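Local atomic coordinates of diaminopimelate decarboxylase (Methanocaldococcus jannaschii, PDB entry 1TWI), a protein that catalyses the pyridoxal-phosphate-dependent decarboxylation of meso-diaminopimelate to L-lysine, the last step of lysine biosynthesis by the diaminopimelate pathway, as a homodimer. Residues A[2-7]-A[299-304]; A[12-17]-A[380-385]; A[45-50]-A[292-297]; A[166-171]-A[217-222]; A[212-217]-A[253-258]. All blocks are in the same frame, centred on the assembly; numbering follows the deposited sequence.

Contact 1. Residues A[2-7]-A[299-304]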
# COMPACT_ATOMS: atom_id res chain seq x y z
N LEU A 2 -5.78 -6.50 26.47
CA LEU A 2 -4.34 -6.28 26.77
C LEU A 2 -3.82 -5.16 25.86
O LEU A 2 -3.89 -5.32 24.64
CB LEU A 2 -3.50 -7.52 26.44
CG LEU A 2 -2.25 -7.93 27.24
CD1 LEU A 2 -1.32 -8.81 26.32
CD2 LEU A 2 -1.49 -6.75 27.85
N GLY A 3 -3.27 -4.11 26.47
CA GLY A 3 -2.73 -2.97 25.75
C GLY A 3 -3.77 -1.87 25.45
O GLY A 3 -3.41 -0.72 25.19
N ASN A 4 -5.06 -2.20 25.53
CA ASN A 4 -6.09 -1.19 25.18
C ASN A 4 -6.63 -0.68 26.50
O ASN A 4 -7.70 -1.07 27.00
CB ASN A 4 -7.14 -1.85 24.31
CG ASN A 4 -6.50 -2.51 23.08
OD1 ASN A 4 -6.01 -1.80 22.14
ND2 ASN A 4 -6.48 -3.84 23.06
N ASP A 5 -5.83 0.18 27.09
CA ASP A 5 -6.13 0.66 28.44
C ASP A 5 -7.25 1.65 28.64
O ASP A 5 -7.69 1.88 29.80
CB ASP A 5 -4.83 1.23 29.05
CG ASP A 5 -3.68 0.25 28.98
OD1 ASP A 5 -3.82 -0.84 29.63
OD2 ASP A 5 -2.67 0.56 28.28
N THR A 6 -7.72 2.23 27.55
CA THR A 6 -8.73 3.26 27.70
C THR A 6 -10.05 2.95 27.08
O THR A 6 -10.88 3.87 26.94
CB THR A 6 -8.21 4.59 27.12
OG1 THR A 6 -8.13 4.47 25.69
CG2 THR A 6 -6.81 4.91 27.68
N VAL A 7 -10.27 1.70 26.72
CA VAL A 7 -11.54 1.33 26.11
C VAL A 7 -12.31 0.45 27.03
O VAL A 7 -11.74 -0.14 27.94
CB VAL A 7 -11.35 0.58 24.75
CG1 VAL A 7 -10.45 1.44 23.80
CG2 VAL A 7 -10.75 -0.81 24.97
N ALA A 299 -3.27 2.84 20.51
CA ALA A 299 -4.14 3.99 20.70
C ALA A 299 -5.16 4.14 19.54
O ALA A 299 -6.10 4.94 19.64
CB ALA A 299 -3.28 5.30 20.78
N GLY A 300 -4.96 3.37 18.47
CA GLY A 300 -5.84 3.51 17.29
C GLY A 300 -6.86 2.43 17.04
O GLY A 300 -6.56 1.23 17.19
N TYR A 301 -8.09 2.83 16.69
CA TYR A 301 -9.15 1.87 16.41
C TYR A 301 -9.75 2.30 15.09
O TYR A 301 -9.86 3.49 14.86
CB TYR A 301 -10.24 1.93 17.49
CG TYR A 301 -9.64 1.59 18.86
CD1 TYR A 301 -8.94 2.56 19.57
CD2 TYR A 301 -9.70 0.27 19.39
CE1 TYR A 301 -8.28 2.27 20.75
CE2 TYR A 301 -9.04 -0.06 20.61
CZ TYR A 301 -8.33 0.96 21.27
OH TYR A 301 -7.60 0.71 22.41
N LEU A 302 -10.12 1.34 14.24
CA LEU A 302 -10.76 1.68 12.97
C LEU A 302 -12.20 1.15 12.98
O LEU A 302 -12.43 -0.07 13.11
CB LEU A 302 -9.98 1.06 11.80
CG LEU A 302 -10.57 1.26 10.38
CD1 LEU A 302 -10.71 2.76 10.04
CD2 LEU A 302 -9.66 0.56 9.41
N LEU A 303 -13.17 2.07 12.83
CA LEU A 303 -14.58 1.70 12.83
C LEU A 303 -15.08 1.60 11.40
O LEU A 303 -14.79 2.46 10.56
CB LEU A 303 -15.42 2.78 13.57
CG LEU A 303 -14.85 3.19 14.94
CD1 LEU A 303 -15.75 4.26 15.62
CD2 LEU A 303 -14.73 1.95 15.81
N GLY A 304 -15.78 0.51 11.12
CA GLY A 304 -16.31 0.28 9.79
C GLY A 304 -17.75 -0.21 9.93
O GLY A 304 -18.04 -1.09 10.73
O HOH W 1 -7.02 2.20 24.40

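Contact 2. Residues A[12-17]-A[380-385]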
# COMPACT_ATOMS: atom_id res chain seq x y z
N GLY A 12 -23.58 -2.47 27.44
CA GLY A 12 -23.70 -3.20 26.19
C GLY A 12 -23.16 -2.53 24.92
O GLY A 12 -23.51 -2.97 23.82
N ARG A 13 -22.38 -1.47 25.08
CA ARG A 13 -21.76 -0.76 23.96
C ARG A 13 -20.28 -0.53 24.18
O ARG A 13 -19.79 -0.47 25.33
CB ARG A 13 -22.46 0.59 23.72
CG ARG A 13 -23.91 0.41 23.36
CD ARG A 13 -24.73 1.66 23.66
NE ARG A 13 -24.52 2.73 22.68
CZ ARG A 13 -25.13 2.85 21.48
NH1 ARG A 13 -26.02 1.94 21.08
NH2 ARG A 13 -24.87 3.90 20.71
N PHE A 14 -19.56 -0.36 23.08
CA PHE A 14 -18.11 -0.12 23.16
C PHE A 14 -17.80 1.37 23.33
O PHE A 14 -18.35 2.22 22.61
CB PHE A 14 -17.45 -0.67 21.87
CG PHE A 14 -15.92 -0.55 21.83
CD1 PHE A 14 -15.14 -1.13 22.81
CD2 PHE A 14 -15.29 0.07 20.73
CE1 PHE A 14 -13.69 -1.12 22.71
CE2 PHE A 14 -13.87 0.09 20.63
CZ PHE A 14 -13.08 -0.51 21.63
N PHE A 15 -16.87 1.68 24.23
CA PHE A 15 -16.43 3.07 24.50
C PHE A 15 -14.91 3.25 24.34
O PHE A 15 -14.15 2.33 24.67
CB PHE A 15 -16.81 3.50 25.94
CG PHE A 15 -18.32 3.82 26.10
CD1 PHE A 15 -19.26 2.80 26.14
CD2 PHE A 15 -18.76 5.13 26.16
CE1 PHE A 15 -20.64 3.08 26.25
CE2 PHE A 15 -20.14 5.45 26.28
CZ PHE A 15 -21.08 4.43 26.33
N ILE A 16 -14.47 4.42 23.86
CA ILE A 16 -13.03 4.73 23.74
C ILE A 16 -12.88 6.04 24.47
O ILE A 16 -13.52 7.04 24.08
CB ILE A 16 -12.57 4.93 22.24
CG1 ILE A 16 -12.86 3.63 21.45
CG2 ILE A 16 -11.03 5.37 22.23
CD1 ILE A 16 -12.97 3.79 19.95
N ASP A 17 -12.08 6.05 25.54
CA ASP A 17 -11.91 7.25 26.35
C ASP A 17 -13.23 7.81 26.86
O ASP A 17 -13.37 9.04 27.05
CB ASP A 17 -11.19 8.34 25.58
CG ASP A 17 -9.72 8.06 25.46
OD1 ASP A 17 -9.12 7.52 26.42
OD2 ASP A 17 -9.14 8.39 24.40
N ALA A 380 -15.25 -2.59 15.24
CA ALA A 380 -14.02 -1.88 15.57
C ALA A 380 -12.83 -2.85 15.35
O ALA A 380 -12.80 -4.01 15.88
CB ALA A 380 -14.05 -1.41 17.04
N ILE A 381 -11.84 -2.37 14.60
CA ILE A 381 -10.64 -3.17 14.35
C ILE A 381 -9.61 -2.52 15.24
O ILE A 381 -9.28 -1.32 15.09
CB ILE A 381 -10.24 -3.06 12.85
CG1 ILE A 381 -11.38 -3.62 11.97
CG2 ILE A 381 -8.92 -3.87 12.58
CD1 ILE A 381 -11.31 -3.04 10.45
N PHE A 382 -9.09 -3.30 16.17
CA PHE A 382 -8.11 -2.80 17.13
C PHE A 382 -6.68 -2.63 16.66
O PHE A 382 -6.24 -3.28 15.73
CB PHE A 382 -7.99 -3.76 18.33
CG PHE A 382 -9.11 -3.64 19.34
CD1 PHE A 382 -10.43 -3.42 18.92
CD2 PHE A 382 -8.85 -3.84 20.69
CE1 PHE A 382 -11.48 -3.41 19.86
CE2 PHE A 382 -9.89 -3.83 21.66
CZ PHE A 382 -11.20 -3.62 21.23
N ASP A 383 -5.98 -1.74 17.36
CA ASP A 383 -4.54 -1.60 17.24
C ASP A 383 -4.09 -1.18 15.83
O ASP A 383 -3.21 -1.79 15.24
CB ASP A 383 -3.93 -2.95 17.64
CG ASP A 383 -4.32 -3.36 19.07
OD1 ASP A 383 -4.24 -2.48 19.97
OD2 ASP A 383 -4.70 -4.53 19.31
N VAL A 384 -4.71 -0.13 15.33
CA VAL A 384 -4.36 0.35 14.00
C VAL A 384 -3.71 1.74 14.08
O VAL A 384 -3.68 2.48 13.08
CB VAL A 384 -5.61 0.47 13.16
CG1 VAL A 384 -6.17 -0.94 12.79
CG2 VAL A 384 -6.70 1.32 13.96
N GLY A 385 -3.23 2.13 15.27
CA GLY A 385 -2.59 3.46 15.37
C GLY A 385 -1.24 3.61 14.65
O GLY A 385 -0.79 4.72 14.39

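Contact 3. Residues A[45-50]-A[292-297]. With PLP (pyridoxal-5'-phosphate), chain E.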
# COMPACT_ATOMS: atom_id res chain seq x y z
N ASN A 45 4.47 7.45 28.58
CA ASN A 45 4.86 7.46 29.99
C ASN A 45 5.46 6.10 30.42
O ASN A 45 6.28 6.09 31.33
CB ASN A 45 3.69 7.77 30.89
CG ASN A 45 3.22 9.24 30.77
OD1 ASN A 45 3.97 10.13 30.29
ND2 ASN A 45 1.99 9.49 31.23
N ARG A 46 5.03 4.99 29.82
CA ARG A 46 5.62 3.71 30.17
C ARG A 46 7.12 3.69 29.81
O ARG A 46 7.98 3.08 30.53
CB ARG A 46 4.88 2.56 29.46
CG ARG A 46 3.62 2.13 30.24
CD ARG A 46 2.75 1.13 29.45
NE ARG A 46 1.54 0.80 30.20
CZ ARG A 46 0.39 0.39 29.66
NH1 ARG A 46 0.29 0.25 28.35
NH2 ARG A 46 -0.68 0.18 30.43
N TYR A 47 7.45 4.28 28.66
CA TYR A 47 8.86 4.38 28.32
C TYR A 47 9.62 5.27 29.27
O TYR A 47 10.73 4.91 29.76
CB TYR A 47 9.03 4.94 26.90
CG TYR A 47 9.07 3.83 25.87
CD1 TYR A 47 10.24 3.08 25.66
CD2 TYR A 47 7.95 3.54 25.09
CE1 TYR A 47 10.28 2.06 24.67
CE2 TYR A 47 7.98 2.53 24.11
CZ TYR A 47 9.14 1.81 23.92
OH TYR A 47 9.15 0.83 22.99
N ILE A 48 9.02 6.39 29.62
CA ILE A 48 9.75 7.33 30.49
C ILE A 48 9.97 6.70 31.85
O ILE A 48 11.04 6.81 32.41
CB ILE A 48 8.96 8.63 30.66
CG1 ILE A 48 8.80 9.29 29.25
CG2 ILE A 48 9.67 9.58 31.70
CD1 ILE A 48 10.16 9.63 28.56
N GLU A 49 8.94 6.08 32.39
CA GLU A 49 9.05 5.48 33.70
C GLU A 49 10.05 4.31 33.70
O GLU A 49 10.88 4.15 34.62
CB GLU A 49 7.68 5.01 34.17
CG GLU A 49 7.73 4.39 35.52
CD GLU A 49 7.83 5.42 36.65
OE1 GLU A 49 7.98 4.95 37.80
OE2 GLU A 49 7.74 6.66 36.40
N ALA A 50 10.00 3.51 32.64
CA ALA A 50 10.88 2.38 32.55
C ALA A 50 12.34 2.79 32.35
O ALA A 50 13.24 2.15 32.91
CB ALA A 50 10.43 1.47 31.44
N GLY A 292 8.15 3.12 17.49
CA GLY A 292 7.11 3.61 16.58
C GLY A 292 5.80 2.95 17.03
O GLY A 292 4.98 3.53 17.76
N ARG A 293 5.63 1.71 16.60
CA ARG A 293 4.46 0.90 16.91
C ARG A 293 4.16 0.92 18.40
O ARG A 293 3.03 1.13 18.80
CB ARG A 293 4.71 -0.54 16.47
CG ARG A 293 3.46 -1.41 16.29
CD ARG A 293 3.91 -2.92 16.16
NE ARG A 293 4.87 -3.09 15.06
CZ ARG A 293 4.53 -3.28 13.78
NH1 ARG A 293 3.24 -3.34 13.39
NH2 ARG A 293 5.49 -3.34 12.88
N SER A 294 5.17 0.73 19.25
CA SER A 294 4.87 0.70 20.69
C SER A 294 4.44 2.02 21.35
O SER A 294 4.11 2.04 22.56
CB SER A 294 6.03 0.02 21.48
OG SER A 294 7.25 0.71 21.29
N LEU A 295 4.49 3.14 20.60
CA LEU A 295 3.92 4.36 21.16
C LEU A 295 2.50 4.60 20.67
O LEU A 295 1.68 5.14 21.41
CB LEU A 295 4.69 5.63 20.81
CG LEU A 295 6.01 5.74 21.59
CD1 LEU A 295 6.69 6.99 21.16
CD2 LEU A 295 5.72 5.74 23.11
N VAL A 296 2.20 4.25 19.42
CA VAL A 296 0.88 4.59 18.92
C VAL A 296 -0.08 3.50 18.49
O VAL A 296 -1.27 3.76 18.39
CB VAL A 296 1.01 5.63 17.73
CG1 VAL A 296 1.76 6.90 18.24
CG2 VAL A 296 1.82 5.01 16.51
N ALA A 297 0.40 2.28 18.25
CA ALA A 297 -0.48 1.26 17.74
C ALA A 297 -1.73 1.01 18.55
O ALA A 297 -2.83 1.00 17.99
CB ALA A 297 0.31 -0.11 17.57
N1 PLP E . 13.96 2.99 13.73
C2 PLP E . 14.16 2.60 12.42
C2A PLP E . 15.57 2.89 11.83
C3 PLP E . 13.09 2.03 11.74
O3 PLP E . 13.33 1.66 10.46
C4 PLP E . 11.87 1.79 12.31
C4A PLP E . 10.74 1.13 11.46
O4A PLP E . 10.91 1.10 10.28
C5 PLP E . 11.65 2.17 13.66
C6 PLP E . 12.72 2.75 14.32
C5A PLP E . 10.38 1.98 14.46
O4P PLP E . 9.98 0.59 14.54
P PLP E . 8.76 0.13 15.44
O1P PLP E . 8.70 -1.33 15.21
O2P PLP E . 7.56 0.84 14.87
O3P PLP E . 9.05 0.48 16.83

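Contact 4. Residues A[166-171]-A[217-222]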
# COMPACT_ATOMS: atom_id res chain seq x y z
N LYS A 166 23.84 -18.15 15.66
CA LYS A 166 23.38 -19.43 16.19
C LYS A 166 22.17 -19.16 17.10
O LYS A 166 21.18 -19.88 17.06
CB LYS A 166 24.50 -20.11 16.99
CG LYS A 166 25.90 -20.12 16.31
CD LYS A 166 25.99 -21.04 15.09
CE LYS A 166 27.30 -20.82 14.24
NZ LYS A 166 27.40 -19.42 13.58
N THR A 167 22.28 -18.12 17.91
CA THR A 167 21.23 -17.77 18.84
C THR A 167 20.13 -16.87 18.22
O THR A 167 18.95 -16.94 18.62
CB THR A 167 21.86 -17.10 20.07
OG1 THR A 167 22.72 -16.05 19.64
CG2 THR A 167 22.73 -18.14 20.87
N HIS A 168 20.50 -16.04 17.24
CA HIS A 168 19.50 -15.17 16.61
C HIS A 168 19.67 -15.18 15.09
O HIS A 168 20.03 -14.16 14.49
CB HIS A 168 19.65 -13.73 17.12
CG HIS A 168 19.39 -13.59 18.59
ND1 HIS A 168 20.35 -13.90 19.54
CD2 HIS A 168 18.28 -13.23 19.27
CE1 HIS A 168 19.83 -13.73 20.75
NE2 HIS A 168 18.57 -13.32 20.61
N PRO A 169 19.36 -16.33 14.45
CA PRO A 169 19.51 -16.39 12.99
C PRO A 169 18.66 -15.40 12.20
O PRO A 169 19.17 -14.81 11.26
CB PRO A 169 19.20 -17.87 12.67
CG PRO A 169 18.17 -18.23 13.75
CD PRO A 169 18.75 -17.57 14.98
N LYS A 170 17.39 -15.17 12.58
CA LYS A 170 16.58 -14.25 11.79
C LYS A 170 17.07 -12.80 11.87
O LYS A 170 17.04 -12.06 10.87
CB LYS A 170 15.09 -14.30 12.17
CG LYS A 170 14.37 -15.56 11.75
CD LYS A 170 12.83 -15.55 12.08
CE LYS A 170 11.98 -15.07 10.90
NZ LYS A 170 10.47 -15.24 11.11
N ILE A 171 17.54 -12.40 13.05
CA ILE A 171 18.01 -11.03 13.20
C ILE A 171 19.28 -10.83 12.38
O ILE A 171 19.46 -9.84 11.67
CB ILE A 171 18.34 -10.73 14.67
CG1 ILE A 171 17.05 -10.83 15.49
CG2 ILE A 171 18.99 -9.33 14.78
CD1 ILE A 171 15.97 -9.88 15.05
N ASP A 217 10.01 -10.64 22.06
CA ASP A 217 10.93 -11.44 22.86
C ASP A 217 12.00 -10.44 23.20
O ASP A 217 12.42 -9.69 22.33
CB ASP A 217 11.53 -12.57 22.00
CG ASP A 217 12.53 -13.45 22.77
OD1 ASP A 217 13.15 -13.02 23.77
OD2 ASP A 217 12.74 -14.60 22.33
N ILE A 218 12.47 -10.42 24.44
CA ILE A 218 13.51 -9.46 24.83
C ILE A 218 14.91 -9.90 24.35
O ILE A 218 15.84 -9.10 24.26
CB ILE A 218 13.52 -9.30 26.37
CG1 ILE A 218 12.51 -8.25 26.81
CG2 ILE A 218 14.88 -8.99 26.87
CD1 ILE A 218 12.59 -6.89 26.12
N SER A 219 15.05 -11.18 24.02
CA SER A 219 16.35 -11.73 23.65
C SER A 219 17.11 -10.99 22.51
O SER A 219 18.31 -10.66 22.66
CB SER A 219 16.13 -13.22 23.28
OG SER A 219 17.31 -13.85 22.85
N PRO A 220 16.44 -10.74 21.36
CA PRO A 220 17.10 -10.04 20.24
C PRO A 220 17.66 -8.66 20.70
O PRO A 220 18.75 -8.21 20.27
CB PRO A 220 15.99 -9.86 19.21
CG PRO A 220 14.96 -10.87 19.59
CD PRO A 220 15.02 -10.98 21.08
N PHE A 221 16.91 -8.00 21.57
CA PHE A 221 17.34 -6.70 22.08
C PHE A 221 18.58 -6.81 22.97
O PHE A 221 19.49 -5.97 22.89
CB PHE A 221 16.22 -6.00 22.86
CG PHE A 221 15.06 -5.64 21.99
CD1 PHE A 221 15.19 -4.67 21.01
CD2 PHE A 221 13.87 -6.32 22.11
CE1 PHE A 221 14.16 -4.39 20.14
CE2 PHE A 221 12.80 -6.05 21.23
CZ PHE A 221 12.94 -5.09 20.26
N ILE A 222 18.61 -7.81 23.84
CA ILE A 222 19.80 -8.00 24.67
C ILE A 222 21.01 -8.25 23.73
O ILE A 222 22.06 -7.63 23.89
CB ILE A 222 19.64 -9.29 25.60
CG1 ILE A 222 18.54 -9.07 26.64
CG2 ILE A 222 20.94 -9.57 26.33
CD1 ILE A 222 18.03 -10.37 27.32

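Contact 5. Residues A[212-217]-A[253-258]. With PLP (pyridoxal-5'-phosphate), chain E.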
# COMPACT_ATOMS: atom_id res chain seq x y z
N GLY A 212 14.68 -4.67 13.74
CA GLY A 212 13.51 -5.36 13.22
C GLY A 212 12.28 -4.74 13.86
O GLY A 212 12.40 -3.70 14.53
N SER A 213 11.12 -5.37 13.69
CA SER A 213 9.88 -4.78 14.19
C SER A 213 8.92 -5.87 14.66
O SER A 213 9.01 -7.02 14.22
CB SER A 213 9.24 -3.93 13.07
OG SER A 213 8.15 -3.08 13.52
N GLN A 214 8.04 -5.47 15.57
CA GLN A 214 7.06 -6.35 16.20
C GLN A 214 7.77 -7.57 16.79
O GLN A 214 7.39 -8.73 16.54
CB GLN A 214 5.95 -6.73 15.18
CG GLN A 214 4.87 -7.69 15.72
CD GLN A 214 4.17 -7.17 16.99
OE1 GLN A 214 3.55 -7.97 17.77
NE2 GLN A 214 4.23 -5.87 17.21
N LEU A 215 8.80 -7.29 17.60
CA LEU A 215 9.61 -8.31 18.27
C LEU A 215 9.03 -8.41 19.69
O LEU A 215 9.08 -7.43 20.46
CB LEU A 215 11.07 -7.86 18.36
CG LEU A 215 11.69 -7.58 16.97
CD1 LEU A 215 13.14 -7.23 17.11
CD2 LEU A 215 11.55 -8.83 16.13
N THR A 216 8.47 -9.57 20.00
CA THR A 216 7.84 -9.80 21.29
C THR A 216 8.69 -10.75 22.16
O THR A 216 8.15 -11.56 22.90
CB THR A 216 6.42 -10.45 21.11
OG1 THR A 216 6.54 -11.62 20.30
CG2 THR A 216 5.45 -9.48 20.41
N ASP A 217 10.01 -10.64 22.06
CA ASP A 217 10.93 -11.44 22.86
C ASP A 217 12.00 -10.44 23.20
O ASP A 217 12.42 -9.69 22.33
CB ASP A 217 11.53 -12.57 22.00
CG ASP A 217 12.53 -13.45 22.77
OD1 ASP A 217 13.15 -13.02 23.77
OD2 ASP A 217 12.74 -14.60 22.33
N ILE A 253 3.84 -5.06 20.00
CA ILE A 253 2.68 -4.67 20.78
C ILE A 253 1.71 -5.87 20.82
O ILE A 253 1.78 -6.78 19.97
CB ILE A 253 2.00 -3.37 20.18
CG1 ILE A 253 1.36 -3.68 18.82
CG2 ILE A 253 3.03 -2.24 20.08
CD1 ILE A 253 -0.24 -3.83 18.89
N PRO A 254 0.79 -5.90 21.79
CA PRO A 254 -0.11 -7.06 21.84
C PRO A 254 -1.29 -7.15 20.83
O PRO A 254 -2.43 -6.85 21.19
CB PRO A 254 -0.56 -7.07 23.33
CG PRO A 254 -0.61 -5.56 23.69
CD PRO A 254 0.52 -4.92 22.87
N TYR A 255 -1.01 -7.55 19.59
CA TYR A 255 -2.09 -7.68 18.64
C TYR A 255 -2.99 -8.83 19.11
O TYR A 255 -4.20 -8.71 19.02
CB TYR A 255 -1.56 -8.00 17.24
CG TYR A 255 -0.96 -6.78 16.58
CD1 TYR A 255 -1.77 -5.71 16.15
CD2 TYR A 255 0.42 -6.70 16.42
CE1 TYR A 255 -1.18 -4.55 15.55
CE2 TYR A 255 1.02 -5.54 15.85
CZ TYR A 255 0.21 -4.48 15.42
OH TYR A 255 0.82 -3.39 14.81
N TYR A 256 -2.38 -9.94 19.54
CA TYR A 256 -3.09 -11.09 20.11
C TYR A 256 -3.29 -10.71 21.58
O TYR A 256 -2.38 -10.17 22.19
CB TYR A 256 -2.22 -12.36 20.00
CG TYR A 256 -2.39 -13.02 18.65
CD1 TYR A 256 -3.54 -13.73 18.35
CD2 TYR A 256 -1.40 -12.88 17.67
CE1 TYR A 256 -3.69 -14.29 17.09
CE2 TYR A 256 -1.55 -13.45 16.41
CZ TYR A 256 -2.68 -14.14 16.13
OH TYR A 256 -2.80 -14.72 14.91
N LYS A 257 -4.47 -10.95 22.12
CA LYS A 257 -4.79 -10.56 23.49
C LYS A 257 -4.74 -11.66 24.58
O LYS A 257 -4.96 -11.37 25.77
CB LYS A 257 -6.18 -9.96 23.49
CG LYS A 257 -6.42 -8.94 22.33
CD LYS A 257 -5.57 -7.70 22.61
CE LYS A 257 -5.78 -6.61 21.55
NZ LYS A 257 -4.66 -5.65 21.73
N ASP A 258 -4.41 -12.88 24.18
CA ASP A 258 -4.37 -14.04 25.10
C ASP A 258 -3.02 -14.28 25.82
O ASP A 258 -2.96 -15.00 26.83
CB ASP A 258 -4.77 -15.28 24.31
CG ASP A 258 -3.75 -15.64 23.23
OD1 ASP A 258 -3.24 -14.73 22.51
OD2 ASP A 258 -3.43 -16.85 23.10
N1 PLP E . 13.96 2.99 13.73
C2 PLP E . 14.16 2.60 12.42
C2A PLP E . 15.57 2.89 11.83
C3 PLP E . 13.09 2.03 11.74
O3 PLP E . 13.33 1.66 10.46
C4 PLP E . 11.87 1.79 12.31
C4A PLP E . 10.74 1.13 11.46
O4A PLP E . 10.91 1.10 10.28
C5 PLP E . 11.65 2.17 13.66
C6 PLP E . 12.72 2.75 14.32
C5A PLP E . 10.38 1.98 14.46
O4P PLP E . 9.98 0.59 14.54
P PLP E . 8.76 0.13 15.44
O1P PLP E . 8.70 -1.33 15.21
O2P PLP E . 7.56 0.84 14.87
O3P PLP E . 9.05 0.48 16.83

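Contact 1. Residues A[2-7]-A[299-304]
Val-7 sets its CG1 methyl against the phenol end of Tyr-301, 3.3 Å from Tyr-301 CZ, with CE1 and CE2 of the ring a little farther off on the two flanks. The two side chains come at each other from opposite directions. With CG1 of Val-7 beside the backbone N and anti to the carbonyl carbon (chi1 -54°), that one methyl does the touching. Asn-4 reaches the same phenol obliquely, its amide plane turned 60° from the ring, and Asn-4 CB lies 3.2 Å from Tyr-301 OH. Tyr-301 stands near the start of strand 300-311 in the mixed beta-sheet of this class-II decarboxylase, whereas residues 4 to 7 form a type I beta turn leading into strand 7-10. A water links the two: it lies 2.6 Å from Tyr-301 OH and accepts from Thr-6 N at 3.2 Å. The Tyr-301 ring also meets Phe-382 of strand 378-382 edge-to-face, and Phe-14 and Ile-16 of strand 13-16 pack on its side chain.

Contact 2. Residues A[12-17]-A[380-385]
Phe-14 bridges two beta-sheets here: it belongs to strand 13-16, the middle strand of a small antiparallel sheet, and packs on Ala-380 and Phe-382 of strand 378-382 in the large mixed sheet. The strands themselves stay apart, with 8.8 Å between the CA atoms of Phe-14 and Ala-380, so the gap is spanned by side chains. The bond from CA to CB of Phe-14 heads toward the other strand; from CB the chain runs out with CG anti to the backbone N (chi1 -178°), carrying the ring across toward strand 378-382. Along one flank, CD2 comes to 4.2 Å from the methyl CB of Ala-380, and the next atom, CE2, approaches that methyl to 3.9 Å. On the other flank CE1 lies 3.8 Å from CZ of Phe-382. The two phenyl groups arrive from opposite directions, their planes 23° apart but slid so far that the rings barely overlap, with centroids separated by 5.5 Å. Around them Ile-340 of strand 339-341 touches all three residues, while Tyr-301 touches Phe-14 and meets Phe-382 edge-to-face. At the far end of the Phe-14 side chain, CZ meets CZ of Phe-382 at 3.7 Å.

Contact 3. Residues A[45-50]-A[292-297]
Tyr-47 meets Leu-295 through its CD2 atom, the Leu-295 CD2 methyl lying 3.7 Å from Tyr-47 CD2 while the two side chains run obliquely past one another. Farther out, the tyrosine hydroxyl meets Ser-294: Tyr-47 OH and Ser-294 OG are 2.6 Å apart, and OG lies in the plane of the ring, at its edge. The serine oxygen is placed there by chi1 of 59°, which tucks OG between the backbone N and the carbonyl carbon. Tyr-47 thus joins helix 37-58 to the short helix 293-296, and Leu-251 and Pro-291 also touch its side chain. On the cofactor side of that short helix, the backbone N-H of Gly-292, at the N-cap, bonds PLP O3P with an N to O3P distance of 2.9 Å, and Arg-293 N gives PLP O2P a nearly straight bond of 2.7 Å (171°). Together they form a phosphate site at a helix N-terminus, as in the fold-type III (TIM-barrel) PLP decarboxylases.

Contact 4. Residues A[166-171]-A[217-222]
His-168 and Ile-171 bring the start of helix 169-177 against the start of helix 219-237, two helices of the TIM-barrel, PLP-binding part of the enzyme. In sequence order, Thr-167 comes just before the contact. His-168 follows at the N-cap position of its helix and reaches across with its imidazole. CG is beside the backbone N (chi1 -64°), which sends NE2 out to Ser-219 OG, where the two share a hydrogen bond of 2.6 Å in which either may donate. The serine meets the ring at its edge, with Ser-219 CB in the ring plane. CD2, the neighbouring ring atom, rests 3.5 Å from Pro-220 CA. Three residues on, Ile-171 crosses Pro-220 at about a right angle, so the contact passes from polar to apolar along the segment. On the partner side, the helix start is capped by Asp-217: Ser-219 N donates to Asp-217 OD1 at 2.7 Å, meeting that oxygen from above the carboxylate plane, 45° out of it. At the apolar end, Ile-171 CG1 touches Pro-220 CB at 4.0 Å.

Contact 5. Residues A[212-217]-A[253-258]
The phosphate end of the PLP pocket is where these two loops meet, Gln-214 lying against Ile-253 and Tyr-255 while its neighbour Ser-213 holds the cofactor. Gln-214 runs out with CG anti to the backbone N, then bends at chi2 (55°), and this turn lays the terminal amide beside the backbone of Ile-253. There the amide end lies close to both Ile-253 N and Ile-253 O, though its oxygen and nitrogen are probably interchanged in the model. The amide also reaches the edge of the Tyr-255 ring, its plane turned 61° from that of the ring and its CD carbon 3.7 Å from Tyr-255 CE2. One face of this ring is covered from within its own loop by Ile-253 CD1, 3.4 Å above the plane and over the centre. The tyrosine hydroxyl turns to Arg-293 NH1, and Arg-293 NH2 in turn bonds to Ser-213 OG. That serine oxygen donates to PLP O1P at a very short 2.5 Å, so one arginine steadies both a first-shell phosphate ligand and the tyrosine behind it. Lys-257 folds back within its loop, NZ giving a 2.6 Å bond to Pro-254 O. Both loops follow barrel strands: 212-217 connects strand 202-208 to helix 219-237, while the loop 253-258 lies between strand 244-246 and helix 264-276, with helix 293-296 packed against Gln-214 and Ile-253.

Contacts 1 and 2, with centres 4 Å apart, lie where the small N-terminal sheet packs on neighbouring strands 300-311 and 378-382 of the mixed sheet. Contacts 3, 4 and 5 belong to the PLP-binding barrel; 3 and 5, about 13 Å apart between centres, both touch the cofactor, and 4 shares Asp-217 with 5. Along the chain the first segments come in the order 1, 2, 3, 4, 5, and contacts 4 and 5 fall between the segments of contact 3. The two parts are stitched together by the Asp-5 to Arg-46 and Asp-383 to Lys-257 salt bridges, so the N-terminal segment and the end of strand 378-382 are tied to the barrel.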